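Long-range contact in J domain-containing protein required for chloroplast accumulation response 1 (Arabidopsis thaliana, PDB 3AG7), which is required for chloroplast photorelocation movement, modulating chloroplast actin filaments, and depends for this on the co-chaperone activity of its J domain: residues A[18-29]-A[89-100]. Numbering follows the deposited sequence.
Sequences WSSGKSGNIRSL and VFELLQEAWDHF
Ile26 is a knob in a hole formed by Leu93, Ala96, Trp97 and Phe100 of helix 80-100. With CG1 anti to the backbone N (chi1 -169°), its two branches part: CD1 reaches Leu93 CD2 at 3.8 Å, crossing that side chain at about a right angle, while CG2 rests on Phe100 CB. Leu29, about one turn along helix 26-30, lays CD1 3.7 Å from Ala96 CB. The small methyl of Ala96 lets the backbone come close, and Gly24 C sits 3.6 Å from Ala96 CB. Gly24 takes the positive phi at the third position of a type II turn, easy for glycine. Nearer the start of 89-100, Leu92 CD1 meets Ser19 CB and the edge of the Trp18 ring.

One water bridges the segments, accepting from Gly24 N (2.8 Å) and donating to Leu92 O and Glu95 OE1. Separately, Asn25 caps helix 26-30, its OD1 taking Ser28 N at 2.8 Å. Arg27 brings NH2 to the edge of the Phe100 ring, the planes 76° apart, while NE and NH2 hydrogen-bond to Met51 O and Ile52 O.

With no direct hydrogen bond across, the last long helix is held by the shape fit of Ile26, Leu29, Ala96 and Gly24, the water satisfying Gly24 N.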
# COMPACT_ATOMS: atom_id res chain seq x y z
N TRP A 18 10.36 -4.13 -1.23
CA TRP A 18 9.74 -3.13 -0.36
C TRP A 18 9.05 -3.74 0.87
O TRP A 18 9.16 -3.21 1.99
CB TRP A 18 8.81 -2.23 -1.17
CG TRP A 18 8.02 -1.25 -0.29
CD1 TRP A 18 8.45 -0.05 0.19
CD2 TRP A 18 6.68 -1.41 0.15
NE1 TRP A 18 7.47 0.53 0.95
CE2 TRP A 18 6.37 -0.29 0.95
CE3 TRP A 18 5.71 -2.40 -0.04
CZ2 TRP A 18 5.12 -0.12 1.53
CZ3 TRP A 18 4.51 -2.26 0.57
CH2 TRP A 18 4.21 -1.13 1.34
N SER A 19 8.40 -4.87 0.71
CA SER A 19 7.54 -5.38 1.75
C SER A 19 8.32 -6.27 2.71
O SER A 19 7.80 -6.64 3.77
CB SER A 19 6.36 -6.14 1.16
OG SER A 19 6.76 -7.31 0.44
N SER A 20 9.53 -6.64 2.31
CA SER A 20 10.34 -7.58 3.11
C SER A 20 10.49 -7.11 4.54
O SER A 20 10.97 -5.99 4.79
CB SER A 20 11.74 -7.73 2.55
OG SER A 20 12.41 -8.76 3.28
N GLY A 21 10.14 -7.98 5.48
CA GLY A 21 10.26 -7.69 6.92
C GLY A 21 9.23 -6.70 7.40
O GLY A 21 9.30 -6.22 8.54
N LYS A 22 8.26 -6.40 6.54
CA LYS A 22 7.15 -5.51 6.90
C LYS A 22 5.83 -6.24 6.90
O LYS A 22 4.83 -5.73 7.40
CB LYS A 22 7.05 -4.36 5.90
CG LYS A 22 8.29 -3.50 5.81
CD LYS A 22 8.00 -2.36 4.85
CE LYS A 22 9.21 -1.50 4.70
NZ LYS A 22 9.09 -0.66 3.47
N SER A 23 5.77 -7.38 6.24
CA SER A 23 4.48 -8.03 6.05
C SER A 23 3.77 -8.27 7.39
O SER A 23 4.41 -8.59 8.40
CB SER A 23 4.61 -9.31 5.20
OG SER A 23 4.76 -10.44 6.04
N GLY A 24 2.47 -7.99 7.41
CA GLY A 24 1.65 -8.16 8.58
C GLY A 24 1.66 -6.99 9.55
O GLY A 24 0.96 -7.02 10.54
N ASN A 25 2.50 -5.99 9.29
CA ASN A 25 2.67 -4.89 10.23
C ASN A 25 2.18 -3.59 9.63
O ASN A 25 2.83 -3.03 8.75
CB ASN A 25 4.14 -4.74 10.64
CG ASN A 25 4.31 -3.69 11.70
OD1 ASN A 25 3.89 -2.56 11.51
ND2 ASN A 25 4.83 -4.08 12.86
N ILE A 26 1.04 -3.08 10.11
CA ILE A 26 0.34 -2.05 9.33
C ILE A 26 1.13 -0.75 9.37
O ILE A 26 1.17 -0.01 8.38
CB ILE A 26 -1.13 -1.82 9.82
CG1 ILE A 26 -1.94 -0.93 8.85
CG2 ILE A 26 -1.13 -1.12 11.20
CD1 ILE A 26 -1.98 -1.39 7.40
N ARG A 27 1.76 -0.47 10.50
CA ARG A 27 2.54 0.76 10.59
C ARG A 27 3.79 0.70 9.72
O ARG A 27 4.23 1.71 9.13
CB ARG A 27 2.93 1.01 12.03
CG ARG A 27 1.76 1.37 12.90
CD ARG A 27 2.25 1.49 14.34
NE ARG A 27 1.17 1.84 15.27
CZ ARG A 27 0.47 0.95 15.96
NH1 ARG A 27 0.62 -0.36 15.73
NH2 ARG A 27 -0.46 1.35 16.83
N SER A 28 4.42 -0.48 9.65
CA SER A 28 5.62 -0.63 8.78
C SER A 28 5.30 -0.33 7.31
O SER A 28 6.10 0.32 6.61
CB SER A 28 6.20 -2.04 8.89
OG SER A 28 6.75 -2.30 10.18
N LEU A 29 4.15 -0.81 6.86
CA LEU A 29 3.69 -0.56 5.48
C LEU A 29 3.24 0.89 5.31
O LEU A 29 3.71 1.57 4.41
CB LEU A 29 2.54 -1.49 5.10
CG LEU A 29 2.86 -2.99 5.18
CD1 LEU A 29 1.56 -3.79 4.98
CD2 LEU A 29 3.97 -3.42 4.16
N VAL A 89 -0.06 -4.32 -3.39
CA VAL A 89 0.15 -3.55 -2.18
C VAL A 89 -1.09 -3.60 -1.27
O VAL A 89 -1.00 -3.76 -0.03
CB VAL A 89 0.55 -2.10 -2.51
CG1 VAL A 89 0.62 -1.28 -1.24
CG2 VAL A 89 1.91 -2.09 -3.26
N PHE A 90 -2.24 -3.55 -1.90
CA PHE A 90 -3.51 -3.56 -1.19
C PHE A 90 -3.70 -4.88 -0.47
O PHE A 90 -4.19 -4.90 0.64
CB PHE A 90 -4.66 -3.34 -2.19
CG PHE A 90 -5.98 -3.12 -1.55
CD1 PHE A 90 -6.20 -1.99 -0.76
CD2 PHE A 90 -6.99 -4.04 -1.68
CE1 PHE A 90 -7.42 -1.78 -0.18
CE2 PHE A 90 -8.23 -3.83 -1.05
CZ PHE A 90 -8.43 -2.73 -0.31
N GLU A 91 -3.35 -5.99 -1.13
CA GLU A 91 -3.35 -7.31 -0.43
C GLU A 91 -2.53 -7.28 0.86
O GLU A 91 -3.00 -7.77 1.91
CB GLU A 91 -2.81 -8.42 -1.33
CG GLU A 91 -3.71 -8.76 -2.47
CD GLU A 91 -3.13 -9.89 -3.34
OE1 GLU A 91 -1.93 -10.25 -3.18
OE2 GLU A 91 -3.90 -10.42 -4.17
N LEU A 92 -1.33 -6.68 0.81
CA LEU A 92 -0.45 -6.59 1.99
C LEU A 92 -1.09 -5.74 3.05
O LEU A 92 -1.11 -6.12 4.21
CB LEU A 92 0.92 -6.03 1.62
CG LEU A 92 1.78 -6.95 0.75
CD1 LEU A 92 2.84 -6.15 0.01
CD2 LEU A 92 2.41 -8.08 1.57
N LEU A 93 -1.67 -4.61 2.63
CA LEU A 93 -2.31 -3.68 3.57
C LEU A 93 -3.48 -4.36 4.28
O LEU A 93 -3.61 -4.27 5.51
CB LEU A 93 -2.76 -2.40 2.84
CG LEU A 93 -1.61 -1.45 2.52
CD1 LEU A 93 -2.15 -0.20 1.83
CD2 LEU A 93 -0.83 -1.00 3.76
N GLN A 94 -4.31 -5.08 3.52
CA GLN A 94 -5.48 -5.71 4.14
C GLN A 94 -5.09 -6.75 5.18
O GLN A 94 -5.76 -6.89 6.21
CB GLN A 94 -6.37 -6.37 3.08
CG GLN A 94 -7.10 -5.40 2.24
CD GLN A 94 -8.53 -5.86 1.98
OE1 GLN A 94 -8.78 -6.61 1.04
NE2 GLN A 94 -9.46 -5.41 2.83
N GLU A 95 -4.06 -7.53 4.87
CA GLU A 95 -3.58 -8.61 5.75
C GLU A 95 -3.07 -7.94 7.01
O GLU A 95 -3.29 -8.43 8.12
CB GLU A 95 -2.45 -9.38 5.03
CG GLU A 95 -1.65 -10.45 5.87
CD GLU A 95 -0.17 -10.83 5.39
OE1 GLU A 95 0.48 -10.29 4.41
OE2 GLU A 95 0.36 -11.74 6.09
N ALA A 96 -2.38 -6.79 6.85
CA ALA A 96 -1.82 -6.11 8.02
C ALA A 96 -2.87 -5.42 8.87
O ALA A 96 -2.76 -5.41 10.10
CB ALA A 96 -0.71 -5.11 7.58
N TRP A 97 -3.90 -4.86 8.22
CA TRP A 97 -5.06 -4.27 8.90
C TRP A 97 -5.79 -5.28 9.77
O TRP A 97 -6.12 -5.03 10.95
CB TRP A 97 -6.01 -3.73 7.82
CG TRP A 97 -7.34 -3.22 8.30
CD1 TRP A 97 -8.58 -3.74 8.02
CD2 TRP A 97 -7.59 -2.04 9.09
NE1 TRP A 97 -9.57 -2.98 8.59
CE2 TRP A 97 -8.99 -1.92 9.24
CE3 TRP A 97 -6.76 -1.06 9.67
CZ2 TRP A 97 -9.59 -0.87 9.95
CZ3 TRP A 97 -7.36 -0.02 10.40
CH2 TRP A 97 -8.76 0.05 10.53
N ASP A 98 -5.96 -6.48 9.24
CA ASP A 98 -6.62 -7.49 10.05
C ASP A 98 -5.80 -7.89 11.29
O ASP A 98 -6.35 -8.09 12.35
CB ASP A 98 -6.98 -8.70 9.19
CG ASP A 98 -7.75 -9.73 9.97
OD1 ASP A 98 -9.00 -9.59 10.07
OD2 ASP A 98 -7.09 -10.62 10.52
N HIS A 99 -4.48 -8.01 11.14
CA HIS A 99 -3.58 -8.26 12.28
C HIS A 99 -3.61 -7.12 13.30
O HIS A 99 -3.71 -7.36 14.49
CB HIS A 99 -2.15 -8.49 11.76
CG HIS A 99 -1.15 -8.79 12.83
ND1 HIS A 99 -0.97 -10.05 13.35
CD2 HIS A 99 -0.21 -8.00 13.41
CE1 HIS A 99 0.01 -10.02 14.24
NE2 HIS A 99 0.49 -8.79 14.30
N PHE A 100 -3.53 -5.88 12.83
CA PHE A 100 -3.62 -4.71 13.70
C PHE A 100 -4.86 -4.76 14.61
O PHE A 100 -4.78 -4.47 15.83
CB PHE A 100 -3.61 -3.41 12.85
CG PHE A 100 -3.99 -2.17 13.62
CD1 PHE A 100 -3.12 -1.64 14.58
CD2 PHE A 100 -5.24 -1.54 13.43
CE1 PHE A 100 -3.50 -0.49 15.33
CE2 PHE A 100 -5.63 -0.43 14.19
CZ PHE A 100 -4.76 0.09 15.15
O HOH W 1 1.03 -7.69 5.06